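Teicoplanin pseudoaglycone deacetylases Orf2 (Actinoplanes teichomyceticus, PDB 3DFF) probably removes an acetyl group from a sugar of the teicoplanin pseudoaglycone as a zinc-dependent deacetylase of lipoglycopeptide antibiotic biosynthesis. Local coordinates at residues P189-K194 against D248-Q253; S220-A225 against G258-T263; L17-L22 against P162-T167. All coordinates share one frame; numbering follows the deposited sequence.

Contact 1: residues P189-K194 against D248-Q253; sequences PYAVFK and DEHARQ
Apolar contact between Val-192 and His-250 accounts for much of this small interface. Val-192 puts its CG2 methyl 4.1 Å from His-250 CB, with the ring atom ND1 of His-250 only slightly farther from the same methyl. The two side chains run past each other, pointing opposite ways, and the methyl meets the imidazole obliquely. The histidine can extend straight off its helix because its CG is anti to the backbone N (chi1 -177°). Ala-191 touches the far corner of the ring through its backbone as well as its methyl: its O lies 4.1 Å from His-250 CE1, a van der Waals approach, and its CB 4.3 Å from the same carbon.

In the fold, this joins the loop that follows parallel strand 182-185 of the central Rossmann-like sheet to helix 243-254. Two overlapping tight turns shape the loop, with Val-192 N bonded to Pro-189 O (2.9 Å) and Phe-193 N to Tyr-190 O (3.0 Å), after a cis peptide bond that precedes Pro-189.

The polar bonds run elsewhere. His-250 NE2 is hydrogen-bonded to Glu-186 OE1; these two residues have been seen to bind a zinc ion together, although none is bound to them here. Along the helix, Arg-252 pairs with Glu-249 in a two-pronged salt bridge, while Asp-248 OD1 forms a salt bridge with Arg-219.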
ATOM      1  N   PRO A 189       8.959   1.963  -2.475  1.00 18.57           N
ATOM      2  CA  PRO A 189      10.421   1.858  -2.325  1.00 19.46           C
ATOM      3  C   PRO A 189      10.941   1.999  -0.890  1.00 20.37           C
ATOM      4  O   PRO A 189      12.150   1.974  -0.688  1.00 20.15           O
ATOM      5  CB  PRO A 189      10.916   3.030  -3.176  1.00 19.27           C
ATOM      6  CG  PRO A 189       9.862   4.079  -2.965  1.00 19.70           C
ATOM      7  CD  PRO A 189       8.548   3.314  -2.885  1.00 19.01           C
ATOM      8  N   TYR A 190      10.044   2.089   0.091  1.00 20.22           N
ATOM      9  CA  TYR A 190      10.389   2.317   1.511  0.70 21.59           C
ATOM     10  C   TYR A 190      11.523   1.439   2.006  1.00 21.28           C
ATOM     11  O   TYR A 190      12.389   1.873   2.765  1.00 21.41           O
ATOM     12  CB  TYR A 190       9.201   1.988   2.411  0.70 22.94           C
ATOM     13  CG  TYR A 190       8.098   3.006   2.482  0.70 25.28           C
ATOM     14  CD1 TYR A 190       8.221   4.142   3.282  0.70 26.30           C
ATOM     15  CD2 TYR A 190       6.896   2.802   1.797  0.70 26.98           C
ATOM     16  CE1 TYR A 190       7.183   5.065   3.381  0.70 27.57           C
ATOM     17  CE2 TYR A 190       5.847   3.717   1.892  0.70 28.06           C
ATOM     18  CZ  TYR A 190       6.000   4.839   2.689  0.70 27.27           C
ATOM     19  OH  TYR A 190       4.970   5.739   2.787  0.70 27.42           O
ATOM     20  N   ALA A 191      11.494   0.177   1.600  1.00 20.87           N
ATOM     21  CA  ALA A 191      12.439  -0.812   2.130  1.00 21.16           C
ATOM     22  C   ALA A 191      13.876  -0.527   1.696  1.00 21.91           C
ATOM     23  O   ALA A 191      14.823  -1.090   2.256  1.00 22.06           O
ATOM     24  CB  ALA A 191      12.028  -2.199   1.730  1.00 21.63           C
ATOM     25  N   VAL A 192      14.040   0.323   0.693  1.00 21.73           N
ATOM     26  CA  VAL A 192      15.382   0.682   0.213  1.00 23.37           C
ATOM     27  C   VAL A 192      16.049   1.604   1.246  1.00 24.36           C
ATOM     28  O   VAL A 192      17.285   1.682   1.328  1.00 23.97           O
ATOM     29  CB  VAL A 192      15.321   1.319  -1.220  1.00 22.91           C
ATOM     30  CG1 VAL A 192      16.697   1.830  -1.690  1.00 24.93           C
ATOM     31  CG2 VAL A 192      14.782   0.313  -2.224  1.00 24.70           C
ATOM     32  N   PHE A 193      15.230   2.266   2.058  1.00 25.55           N
ATOM     33  CA  PHE A 193      15.714   3.248   3.038  1.00 27.33           C
ATOM     34  C   PHE A 193      15.476   2.896   4.500  1.00 28.40           C
ATOM     35  O   PHE A 193      15.810   3.702   5.372  1.00 27.72           O
ATOM     36  CB  PHE A 193      15.067   4.616   2.812  1.00 28.91           C
ATOM     37  CG  PHE A 193      15.056   5.052   1.404  1.00 30.36           C
ATOM     38  CD1 PHE A 193      16.200   5.602   0.822  1.00 33.22           C
ATOM     39  CD2 PHE A 193      13.903   4.935   0.647  1.00 31.23           C
ATOM     40  CE1 PHE A 193      16.194   6.016  -0.506  1.00 33.72           C
ATOM     41  CE2 PHE A 193      13.885   5.343  -0.676  1.00 34.06           C
ATOM     42  CZ  PHE A 193      15.036   5.888  -1.258  1.00 34.71           C
ATOM     43  N   LYS A 194      14.887   1.729   4.774  1.00 29.31           N
ATOM     44  CA  LYS A 194      14.553   1.327   6.155  1.00 30.49           C
ATOM     45  C   LYS A 194      15.073  -0.062   6.504  1.00 31.30           C
ATOM     46  O   LYS A 194      15.319  -0.878   5.610  1.00 32.36           O
ATOM     47  CB  LYS A 194      13.041   1.401   6.384  1.00 30.72           C
ATOM     48  CG  LYS A 194      12.420   2.750   6.086  1.00 31.30           C
ATOM     49  CD  LYS A 194      12.761   3.778   7.160  1.00 34.26           C
ATOM     50  CE  LYS A 194      12.280   5.159   6.771  1.00 36.63           C
ATOM     51  NZ  LYS A 194      12.488   6.105   7.908  1.00 38.24           N
ATOM     52  N   ASP A 248      15.590  -2.327  -9.052  1.00 21.79           N
ATOM     53  CA  ASP A 248      16.377  -3.412  -9.653  1.00 21.98           C
ATOM     54  C   ASP A 248      17.516  -3.849  -8.724  1.00 22.22           C
ATOM     55  O   ASP A 248      17.755  -5.044  -8.567  1.00 22.62           O
ATOM     56  CB  ASP A 248      16.954  -2.955 -10.992  1.00 22.46           C
ATOM     57  CG  ASP A 248      15.968  -3.106 -12.153  1.00 22.54           C
ATOM     58  OD1 ASP A 248      15.002  -3.893 -12.047  1.00 26.38           O
ATOM     59  OD2 ASP A 248      16.190  -2.448 -13.195  1.00 28.14           O
ATOM     60  N   GLU A 249      18.194  -2.872  -8.124  1.00 21.95           N
ATOM     61  CA  GLU A 249      19.319  -3.135  -7.231  1.00 22.25           C
ATOM     62  C   GLU A 249      18.848  -3.835  -5.964  1.00 21.91           C
ATOM     63  O   GLU A 249      19.498  -4.752  -5.463  1.00 21.88           O
ATOM     64  CB  GLU A 249      20.053  -1.836  -6.889  1.00 22.67           C
ATOM     65  CG  GLU A 249      21.261  -1.985  -5.918  1.00 24.63           C
ATOM     66  CD  GLU A 249      22.283  -3.067  -6.328  1.00 28.18           C
ATOM     67  OE1 GLU A 249      22.308  -3.483  -7.511  1.00 28.12           O
ATOM     68  OE2 GLU A 249      23.071  -3.502  -5.455  1.00 30.37           O
ATOM     69  N   HIS A 250      17.677  -3.434  -5.476  1.00 21.07           N
ATOM     70  CA  HIS A 250      17.140  -4.050  -4.289  1.00 22.00           C
ATOM     71  C   HIS A 250      16.842  -5.520  -4.540  1.00 21.43           C
ATOM     72  O   HIS A 250      17.180  -6.375  -3.724  1.00 22.20           O
ATOM     73  CB  HIS A 250      15.880  -3.306  -3.823  1.00 21.67           C
ATOM     74  CG  HIS A 250      15.314  -3.853  -2.551  1.00 23.52           C
ATOM     75  ND1 HIS A 250      15.873  -3.594  -1.316  1.00 25.43           N
ATOM     76  CD2 HIS A 250      14.252  -4.658  -2.324  1.00 24.23           C
ATOM     77  CE1 HIS A 250      15.170  -4.212  -0.384  1.00 25.33           C
ATOM     78  NE2 HIS A 250      14.188  -4.872  -0.969  1.00 26.36           N
ATOM     79  N   ALA A 251      16.191  -5.808  -5.670  1.00 22.24           N
ATOM     80  CA  ALA A 251      15.908  -7.177  -6.068  1.00 22.93           C
ATOM     81  C   ALA A 251      17.206  -7.959  -6.245  1.00 23.99           C
ATOM     82  O   ALA A 251      17.291  -9.101  -5.821  1.00 24.08           O
ATOM     83  CB  ALA A 251      15.118  -7.195  -7.345  1.00 22.43           C
ATOM     84  N   ARG A 252      18.205  -7.336  -6.867  1.00 25.44           N
ATOM     85  CA  ARG A 252      19.476  -8.023  -7.123  1.00 27.17           C
ATOM     86  C   ARG A 252      20.167  -8.417  -5.808  1.00 28.11           C
ATOM     87  O   ARG A 252      20.710  -9.517  -5.698  1.00 28.76           O
ATOM     88  CB  ARG A 252      20.395  -7.168  -7.997  1.00 27.01           C
ATOM     89  CG  ARG A 252      21.607  -7.914  -8.554  1.00 28.72           C
ATOM     90  CD  ARG A 252      22.759  -6.957  -8.863  1.00 32.05           C
ATOM     91  NE  ARG A 252      23.272  -6.336  -7.642  1.00 31.76           N
ATOM     92  CZ  ARG A 252      24.011  -6.959  -6.721  1.00 33.29           C
ATOM     93  NH1 ARG A 252      24.361  -8.233  -6.867  1.00 33.36           N
ATOM     94  NH2 ARG A 252      24.400  -6.301  -5.640  1.00 33.90           N
ATOM     95  N   GLN A 253      20.124  -7.535  -4.811  1.00 29.74           N
ATOM     96  CA  GLN A 253      20.648  -7.843  -3.466  1.00 31.47           C
ATOM     97  C   GLN A 253      20.094  -9.140  -2.889  1.00 32.26           C
ATOM     98  O   GLN A 253      20.821  -9.922  -2.274  1.00 32.43           O
ATOM     99  CB  GLN A 253      20.268  -6.744  -2.487  1.00 31.98           C
ATOM    100  CG  GLN A 253      21.140  -5.551  -2.499  1.00 34.34           C
ATOM    101  CD  GLN A 253      20.747  -4.546  -1.426  1.00 36.73           C
ATOM    102  OE1 GLN A 253      21.228  -3.416  -1.422  1.00 38.56           O
ATOM    103  NE2 GLN A 253      19.860  -4.953  -0.510  1.00 38.27           N
TER

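Contact 2: residues S220-A225 against G258-T263; sequences SQKFQA and GGYGET
The polar centre of this buried contact is the ammonium group of Lys-222, which bonds to both Glu-262 and Tyr-260. Its NZ donates to Glu-262 OE1 at 2.7 Å, a salt bridge that uses the anti lone pair of that oxygen, and to Tyr-260 OH at 2.8 Å. The lysine chain is fully extended, with CG anti to the backbone N (chi1 180°), and carries the charge away from helix 216-226 to meet the glutamate coming from the opposite direction. It crosses the tyrosine at about a right angle, and NZ lies at the ring's edge, near its plane. A third bond from NZ goes to Leu-22 O. Both oxygens of Glu-262 are also bonded elsewhere: OE1 accepts from Ala-26 N and OE2 from Gly-27 N. Lys-222 and Glu-262 thereby both bond to backbone atoms of helix 19-33. The buried charges probably stabilise one another.

The aromatic part is a T-shaped pair. Phe-223 turns its edge toward the face of Tyr-260, with centroids 5.3 Å apart and planes at 80°. The closest carbons are Phe-223 CZ and Tyr-260 CE1, at 3.9 Å. Phe-223 CE1 lies 3.8 Å from Tyr-260 OH, which sits near the plane of the phenylalanine ring. Phe-223 also stacks on Phe-244, and Tyr-260 rests against Ala-251 of helix 243-254.

The buried salt bridge and the edge-to-face pair join helix 216-226 to the extended segment leading into strand 263-269, and the polar bonds tie in helix 19-33; that strand is the antiparallel one added beside the parallel core of this Rossmann-like deacetylase fold.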
ATOM      1  N   SER A 220       8.975  -5.926 -16.704  1.00 25.81           N
ATOM      2  CA  SER A 220       8.666  -4.857 -17.628  1.00 26.36           C
ATOM      3  C   SER A 220       7.226  -4.384 -17.392  1.00 25.80           C
ATOM      4  O   SER A 220       6.957  -3.185 -17.377  1.00 25.53           O
ATOM      5  CB  SER A 220       8.855  -5.329 -19.079  1.00 26.62           C
ATOM      6  OG  SER A 220       8.609  -4.269 -19.985  1.00 28.97           O
ATOM      7  N   GLN A 221       6.329  -5.341 -17.186  1.00 25.51           N
ATOM      8  CA  GLN A 221       4.908  -5.040 -17.034  1.00 25.18           C
ATOM      9  C   GLN A 221       4.693  -4.253 -15.746  1.00 24.49           C
ATOM     10  O   GLN A 221       4.032  -3.212 -15.755  1.00 24.09           O
ATOM     11  CB  GLN A 221       4.105  -6.333 -17.027  1.00 25.93           C
ATOM     12  CG  GLN A 221       2.614  -6.131 -17.169  1.00 28.87           C
ATOM     13  CD  GLN A 221       1.872  -7.439 -17.241  1.00 32.18           C
ATOM     14  OE1 GLN A 221       2.459  -8.523 -17.079  1.00 35.13           O
ATOM     15  NE2 GLN A 221       0.569  -7.360 -17.499  1.00 32.75           N
ATOM     16  N   LYS A 222       5.291  -4.734 -14.661  1.00 23.72           N
ATOM     17  CA  LYS A 222       5.262  -4.020 -13.382  1.00 22.63           C
ATOM     18  C   LYS A 222       5.743  -2.578 -13.553  1.00 22.35           C
ATOM     19  O   LYS A 222       5.060  -1.635 -13.160  1.00 22.50           O
ATOM     20  CB  LYS A 222       6.143  -4.713 -12.347  1.00 22.48           C
ATOM     21  CG  LYS A 222       6.136  -3.978 -10.974  1.00 21.45           C
ATOM     22  CD  LYS A 222       7.173  -4.558 -10.004  1.00 21.12           C
ATOM     23  CE  LYS A 222       7.243  -3.711  -8.730  1.00 22.02           C
ATOM     24  NZ  LYS A 222       7.917  -4.415  -7.590  1.00 21.59           N
ATOM     25  N   PHE A 223       6.943  -2.397 -14.100  1.00 22.02           N
ATOM     26  CA  PHE A 223       7.521  -1.061 -14.233  1.00 22.19           C
ATOM     27  C   PHE A 223       6.685  -0.145 -15.127  1.00 22.67           C
ATOM     28  O   PHE A 223       6.536   1.031 -14.821  1.00 23.22           O
ATOM     29  CB  PHE A 223       8.991  -1.136 -14.706  1.00 22.17           C
ATOM     30  CG  PHE A 223       9.962  -1.640 -13.648  1.00 23.36           C
ATOM     31  CD1 PHE A 223       9.522  -2.147 -12.424  1.00 22.75           C
ATOM     32  CD2 PHE A 223      11.334  -1.621 -13.906  1.00 23.35           C
ATOM     33  CE1 PHE A 223      10.435  -2.625 -11.456  1.00 23.57           C
ATOM     34  CE2 PHE A 223      12.248  -2.094 -12.959  1.00 23.96           C
ATOM     35  CZ  PHE A 223      11.807  -2.598 -11.735  1.00 23.46           C
ATOM     36  N   GLN A 224       6.131  -0.687 -16.220  1.00 22.89           N
ATOM     37  CA  GLN A 224       5.219   0.081 -17.075  1.00 22.71           C
ATOM     38  C   GLN A 224       3.980   0.492 -16.265  1.00 22.01           C
ATOM     39  O   GLN A 224       3.494   1.605 -16.406  1.00 22.08           O
ATOM     40  CB  GLN A 224       4.791  -0.732 -18.299  1.00 24.05           C
ATOM     41  CG  GLN A 224       5.873  -0.856 -19.364  1.00 24.83           C
ATOM     42  CD  GLN A 224       5.638  -2.002 -20.328  1.00 30.34           C
ATOM     43  OE1 GLN A 224       4.553  -2.585 -20.387  1.00 31.71           O
ATOM     44  NE2 GLN A 224       6.672  -2.339 -21.093  1.00 31.32           N
ATOM     45  N   ALA A 225       3.493  -0.410 -15.422  1.00 21.72           N
ATOM     46  CA  ALA A 225       2.319  -0.121 -14.581  1.00 21.14           C
ATOM     47  C   ALA A 225       2.623   0.987 -13.572  1.00 21.33           C
ATOM     48  O   ALA A 225       1.832   1.924 -13.408  1.00 21.83           O
ATOM     49  CB  ALA A 225       1.824  -1.375 -13.882  1.00 20.75           C
ATOM     50  N   GLY A 258      19.890 -14.326  -9.613  1.00 42.92           N
ATOM     51  CA  GLY A 258      18.491 -14.331 -10.020  1.00 40.86           C
ATOM     52  C   GLY A 258      18.119 -13.214 -10.970  1.00 39.10           C
ATOM     53  O   GLY A 258      18.973 -12.462 -11.450  1.00 40.20           O
ATOM     54  N   GLY A 259      16.832 -13.127 -11.267  1.00 37.22           N
ATOM     55  CA  GLY A 259      16.299 -12.019 -12.043  1.00 33.56           C
ATOM     56  C   GLY A 259      15.560 -11.122 -11.077  1.00 31.41           C
ATOM     57  O   GLY A 259      15.918 -11.036  -9.893  1.00 31.54           O
ATOM     58  N   TYR A 260      14.520 -10.463 -11.570  1.00 28.36           N
ATOM     59  CA  TYR A 260      13.737  -9.588 -10.708  1.00 26.01           C
ATOM     60  C   TYR A 260      12.891 -10.415  -9.736  1.00 25.01           C
ATOM     61  O   TYR A 260      12.579 -11.585  -9.995  1.00 25.07           O
ATOM     62  CB  TYR A 260      12.876  -8.633 -11.541  1.00 24.88           C
ATOM     63  CG  TYR A 260      12.263  -7.552 -10.693  1.00 24.35           C
ATOM     64  CD1 TYR A 260      13.050  -6.521 -10.163  1.00 23.55           C
ATOM     65  CD2 TYR A 260      10.911  -7.601 -10.362  1.00 24.03           C
ATOM     66  CE1 TYR A 260      12.499  -5.550  -9.357  1.00 21.27           C
ATOM     67  CE2 TYR A 260      10.343  -6.624  -9.553  1.00 22.69           C
ATOM     68  CZ  TYR A 260      11.150  -5.612  -9.052  1.00 23.76           C
ATOM     69  OH  TYR A 260      10.621  -4.645  -8.245  1.00 21.67           O
ATOM     70  N   GLY A 261      12.510  -9.818  -8.607  1.00 23.95           N
ATOM     71  CA  GLY A 261      11.710 -10.529  -7.642  1.00 22.55           C
ATOM     72  C   GLY A 261      11.174  -9.592  -6.573  1.00 21.54           C
ATOM     73  O   GLY A 261      11.597  -8.440  -6.483  1.00 20.48           O
ATOM     74  N   GLU A 262      10.250 -10.111  -5.773  1.00 22.04           N
ATOM     75  CA  GLU A 262       9.631  -9.360  -4.693  1.00 21.94           C
ATOM     76  C   GLU A 262       9.624 -10.217  -3.445  1.00 21.70           C
ATOM     77  O   GLU A 262       9.352 -11.428  -3.513  1.00 21.99           O
ATOM     78  CB  GLU A 262       8.202  -8.966  -5.084  1.00 21.88           C
ATOM     79  CG  GLU A 262       8.141  -7.899  -6.173  1.00 21.27           C
ATOM     80  CD  GLU A 262       6.812  -7.823  -6.915  1.00 21.82           C
ATOM     81  OE1 GLU A 262       6.576  -6.780  -7.560  1.00 22.68           O
ATOM     82  OE2 GLU A 262       6.034  -8.811  -6.896  1.00 23.45           O
ATOM     83  N   THR A 263       9.940  -9.589  -2.311  1.00 21.85           N
ATOM     84  CA  THR A 263       9.973 -10.256  -1.016  1.00 21.99           C
ATOM     85  C   THR A 263       8.608 -10.184  -0.322  1.00 21.86           C
ATOM     86  O   THR A 263       8.028  -9.096  -0.204  1.00 21.79           O
ATOM     87  CB  THR A 263      11.075  -9.639  -0.137  1.00 22.82           C
ATOM     88  OG1 THR A 263      12.344  -9.825  -0.792  1.00 24.30           O
ATOM     89  CG2 THR A 263      11.135 -10.278   1.238  1.00 22.38           C
TER

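Contact 3: residues L17-L22 against P162-T167; sequences LDDAVL and PDHEAT. With ZN (zinc ion), chain B.
Asp-19 and His-164 reach the zinc ion from opposing helices and take neighbouring positions in its shell. The aspartate is an unsymmetrical bidentate ligand: OD2 lies 2.1 Å from the zinc and OD1 2.6 Å. His-164 binds through NE2, also at 2.1 Å, with its ring plane turned 83° from the carboxylate. The common zinc holds OD2 of Asp-19 and NE2 of His-164 3.0 Å apart, without a hydrogen bond between them.

In His-164, CG lies anti to the carbonyl carbon, beside the backbone N (chi1 -76°), and the ring swings off the first turn of its helix toward the ion. Its other nitrogen, ND1, is hydrogen-bonded to Asp-187 OD1, a second-shell contact that fixes the ring's rotation. His-16 ND1 and two waters, whose oxygens lie 2.1 and 2.0 Å from the zinc, complete the six-atom shell. Asp-18 takes the crowded rotamer, CG between the backbone N and the carbonyl carbon (chi1 57°). From there its OD1 accepts a 2.6 Å hydrogen bond from the water at 2.1 Å from the zinc, without itself binding the metal.

Asp-163 belongs to the second shell here: OD2 bonds to His-16 NE2 and OD1 pairs with Arg-101, although this residue has also been seen to bind a second zinc, absent here.

The HxDD sequence from His-16 to Asp-19 and the HPDH ending at His-164 are zinc-binding motifs characteristic of PIG-L deacetylases. Helix 19-33 begins just beyond strand 9-14 and helix 162-178 beyond strand 151-155; these strands are parallel neighbours in the sheet, so the ion sits at their C-terminal ends. Val-21 packs on helices 71-85 and 216-226, while Thr-167 reaches Ile-13 of strand 9-14.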
ATOM      1  N   LEU A  17      -3.170   4.437  -3.299  1.00 15.71           N
ATOM      2  CA  LEU A  17      -3.240   4.224  -4.738  1.00 16.86           C
ATOM      3  C   LEU A  17      -1.839   4.287  -5.355  1.00 17.86           C
ATOM      4  O   LEU A  17      -1.406   5.336  -5.858  1.00 19.08           O
ATOM      5  CB  LEU A  17      -4.202   5.252  -5.359  1.00 17.51           C
ATOM      6  CG  LEU A  17      -5.650   5.179  -4.848  1.00 15.66           C
ATOM      7  CD1 LEU A  17      -6.387   6.466  -5.064  1.00 16.76           C
ATOM      8  CD2 LEU A  17      -6.413   4.018  -5.553  1.00 18.84           C
ATOM      9  N   ASP A  18      -1.144   3.152  -5.272  1.00 17.57           N
ATOM     10  CA  ASP A  18       0.207   2.930  -5.825  1.00 18.04           C
ATOM     11  C   ASP A  18       0.946   1.803  -5.114  1.00 17.36           C
ATOM     12  O   ASP A  18       1.807   1.171  -5.706  1.00 17.06           O
ATOM     13  CB  ASP A  18       1.083   4.190  -5.833  1.00 18.58           C
ATOM     14  CG  ASP A  18       1.261   4.830  -4.433  1.00 20.70           C
ATOM     15  OD1 ASP A  18       0.804   4.291  -3.405  1.00 22.32           O
ATOM     16  OD2 ASP A  18       1.851   5.933  -4.388  1.00 27.13           O
ATOM     17  N   ASP A  19       0.630   1.544  -3.848  1.00 17.10           N
ATOM     18  CA  ASP A  19       1.513   0.705  -3.027  1.00 15.96           C
ATOM     19  C   ASP A  19       1.574  -0.735  -3.523  1.00 16.53           C
ATOM     20  O   ASP A  19       2.655  -1.325  -3.578  1.00 17.12           O
ATOM     21  CB  ASP A  19       1.100   0.720  -1.546  1.00 16.73           C
ATOM     22  CG  ASP A  19       1.373   2.049  -0.875  1.00 16.34           C
ATOM     23  OD1 ASP A  19       2.532   2.509  -0.877  1.00 17.61           O
ATOM     24  OD2 ASP A  19       0.421   2.639  -0.334  1.00 16.74           O
ATOM     25  N   ALA A  20       0.424  -1.293  -3.880  1.00 16.35           N
ATOM     26  CA  ALA A  20       0.366  -2.694  -4.331  1.00 16.87           C
ATOM     27  C   ALA A  20       1.158  -2.874  -5.607  1.00 17.26           C
ATOM     28  O   ALA A  20       1.859  -3.900  -5.779  1.00 17.94           O
ATOM     29  CB  ALA A  20      -1.102  -3.125  -4.553  1.00 17.33           C
ATOM     30  N   VAL A  21       1.042  -1.916  -6.520  1.00 16.99           N
ATOM     31  CA  VAL A  21       1.775  -2.028  -7.792  1.00 17.32           C
ATOM     32  C   VAL A  21       3.280  -1.873  -7.548  1.00 17.44           C
ATOM     33  O   VAL A  21       4.082  -2.686  -8.004  1.00 18.23           O
ATOM     34  CB  VAL A  21       1.236  -1.068  -8.862  1.00 17.98           C
ATOM     35  CG1 VAL A  21       2.119  -1.094 -10.105  1.00 18.62           C
ATOM     36  CG2 VAL A  21      -0.215  -1.458  -9.208  1.00 18.44           C
ATOM     37  N   LEU A  22       3.665  -0.841  -6.804  1.00 17.50           N
ATOM     38  CA  LEU A  22       5.083  -0.643  -6.475  1.00 18.11           C
ATOM     39  C   LEU A  22       5.697  -1.852  -5.792  1.00 18.50           C
ATOM     40  O   LEU A  22       6.858  -2.219  -6.072  1.00 18.73           O
ATOM     41  CB  LEU A  22       5.230   0.540  -5.519  1.00 17.59           C
ATOM     42  CG  LEU A  22       5.134   1.917  -6.157  1.00 19.30           C
ATOM     43  CD1 LEU A  22       4.892   2.955  -5.064  1.00 19.06           C
ATOM     44  CD2 LEU A  22       6.397   2.245  -6.968  1.00 19.75           C
ATOM     45  N   PRO A 162       1.396   5.754   8.941  1.00 19.19           N
ATOM     46  CA  PRO A 162       0.216   5.376   9.741  1.00 19.20           C
ATOM     47  C   PRO A 162      -0.876   4.648   8.933  1.00 18.08           C
ATOM     48  O   PRO A 162      -1.559   3.743   9.461  1.00 18.22           O
ATOM     49  CB  PRO A 162      -0.317   6.720  10.230  1.00 19.66           C
ATOM     50  CG  PRO A 162       0.848   7.669  10.166  1.00 22.04           C
ATOM     51  CD  PRO A 162       1.787   7.170   9.122  1.00 20.43           C
ATOM     52  N   ASP A 163      -1.060   5.052   7.681  1.00 16.08           N
ATOM     53  CA  ASP A 163      -2.066   4.440   6.826  1.00 15.15           C
ATOM     54  C   ASP A 163      -1.659   3.012   6.471  1.00 15.43           C
ATOM     55  O   ASP A 163      -2.516   2.136   6.292  1.00 15.21           O
ATOM     56  CB  ASP A 163      -2.252   5.240   5.536  1.00 16.12           C
ATOM     57  CG  ASP A 163      -2.956   6.584   5.758  1.00 17.05           C
ATOM     58  OD1 ASP A 163      -3.574   6.778   6.826  1.00 17.07           O
ATOM     59  OD2 ASP A 163      -2.922   7.431   4.838  1.00 17.72           O
ATOM     60  N   HIS A 164      -0.356   2.782   6.332  1.00 14.31           N
ATOM     61  CA  HIS A 164       0.154   1.434   6.055  1.00 14.62           C
ATOM     62  C   HIS A 164      -0.028   0.539   7.260  1.00 14.68           C
ATOM     63  O   HIS A 164      -0.434  -0.623   7.120  1.00 15.11           O
ATOM     64  CB  HIS A 164       1.630   1.474   5.653  1.00 14.52           C
ATOM     65  CG  HIS A 164       1.852   1.956   4.253  1.00 14.41           C
ATOM     66  ND1 HIS A 164       2.759   1.361   3.396  1.00 15.58           N
ATOM     67  CD2 HIS A 164       1.280   2.970   3.556  1.00 14.68           C
ATOM     68  CE1 HIS A 164       2.726   1.986   2.231  1.00 15.41           C
ATOM     69  NE2 HIS A 164       1.842   2.970   2.300  1.00 16.46           N
ATOM     70  N   GLU A 165       0.268   1.076   8.448  1.00 15.75           N
ATOM     71  CA  GLU A 165       0.058   0.308   9.686  1.00 15.83           C
ATOM     72  C   GLU A 165      -1.419   0.006   9.920  1.00 16.34           C
ATOM     73  O   GLU A 165      -1.751  -1.116  10.297  1.00 17.11           O
ATOM     74  CB  GLU A 165       0.674   1.034  10.887  1.00 16.34           C
ATOM     75  CG  GLU A 165       2.176   1.140  10.744  1.00 19.47           C
ATOM     76  CD  GLU A 165       2.882   1.666  11.972  1.00 24.44           C
ATOM     77  OE1 GLU A 165       2.225   2.248  12.859  1.00 26.34           O
ATOM     78  OE2 GLU A 165       4.116   1.501  12.038  1.00 25.88           O
ATOM     79  N   ALA A 166      -2.294   0.977   9.690  1.00 16.23           N
ATOM     80  CA  ALA A 166      -3.750   0.734   9.847  1.00 16.78           C
ATOM     81  C   ALA A 166      -4.244  -0.348   8.890  1.00 16.88           C
ATOM     82  O   ALA A 166      -5.029  -1.221   9.282  1.00 18.24           O
ATOM     83  CB  ALA A 166      -4.523   2.016   9.618  1.00 17.35           C
ATOM     84  N   THR A 167      -3.781  -0.306   7.642  1.00 16.16           N
ATOM     85  CA  THR A 167      -4.190  -1.279   6.634  1.00 16.22           C
ATOM     86  C   THR A 167      -3.734  -2.673   7.047  1.00 16.44           C
ATOM     87  O   THR A 167      -4.513  -3.639   7.013  1.00 17.04           O
ATOM     88  CB  THR A 167      -3.583  -0.905   5.270  1.00 16.25           C
ATOM     89  OG1 THR A 167      -4.131   0.361   4.858  1.00 15.42           O
ATOM     90  CG2 THR A 167      -3.911  -1.969   4.226  1.00 15.48           C
TER
HETATM   91 ZN    ZN B 274       1.425   4.246   0.637  1.00 18.53          ZN
HETATM   92  O   HOH W   1       1.523   5.316  -1.180  1.00 19.58           O
HETATM   93  O   HOH W   2       2.782   5.501   1.409  1.00 22.42           O

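Contact 3 lies near the centre of the chain, about 17 Å from contact 1 and 18 Å from contact 2 between centres, whereas contacts 1 and 2 are about 12 Å apart. Contact 3 closes first along the chain; the segments of the other two then alternate, interlacing the later helices with the loops beside the sheet. Contact 1 comes up to contact 3 where Pro-189 approaches Leu-22. Contact 2 meets helix 19-33 where Ala-225 packs on Val-21, and touches contact 1 where Asp-248 lies against Phe-223. Helix 216-226 and the segment before strand 263-269 thus pack against the helix that carries the zinc ligand Asp-19.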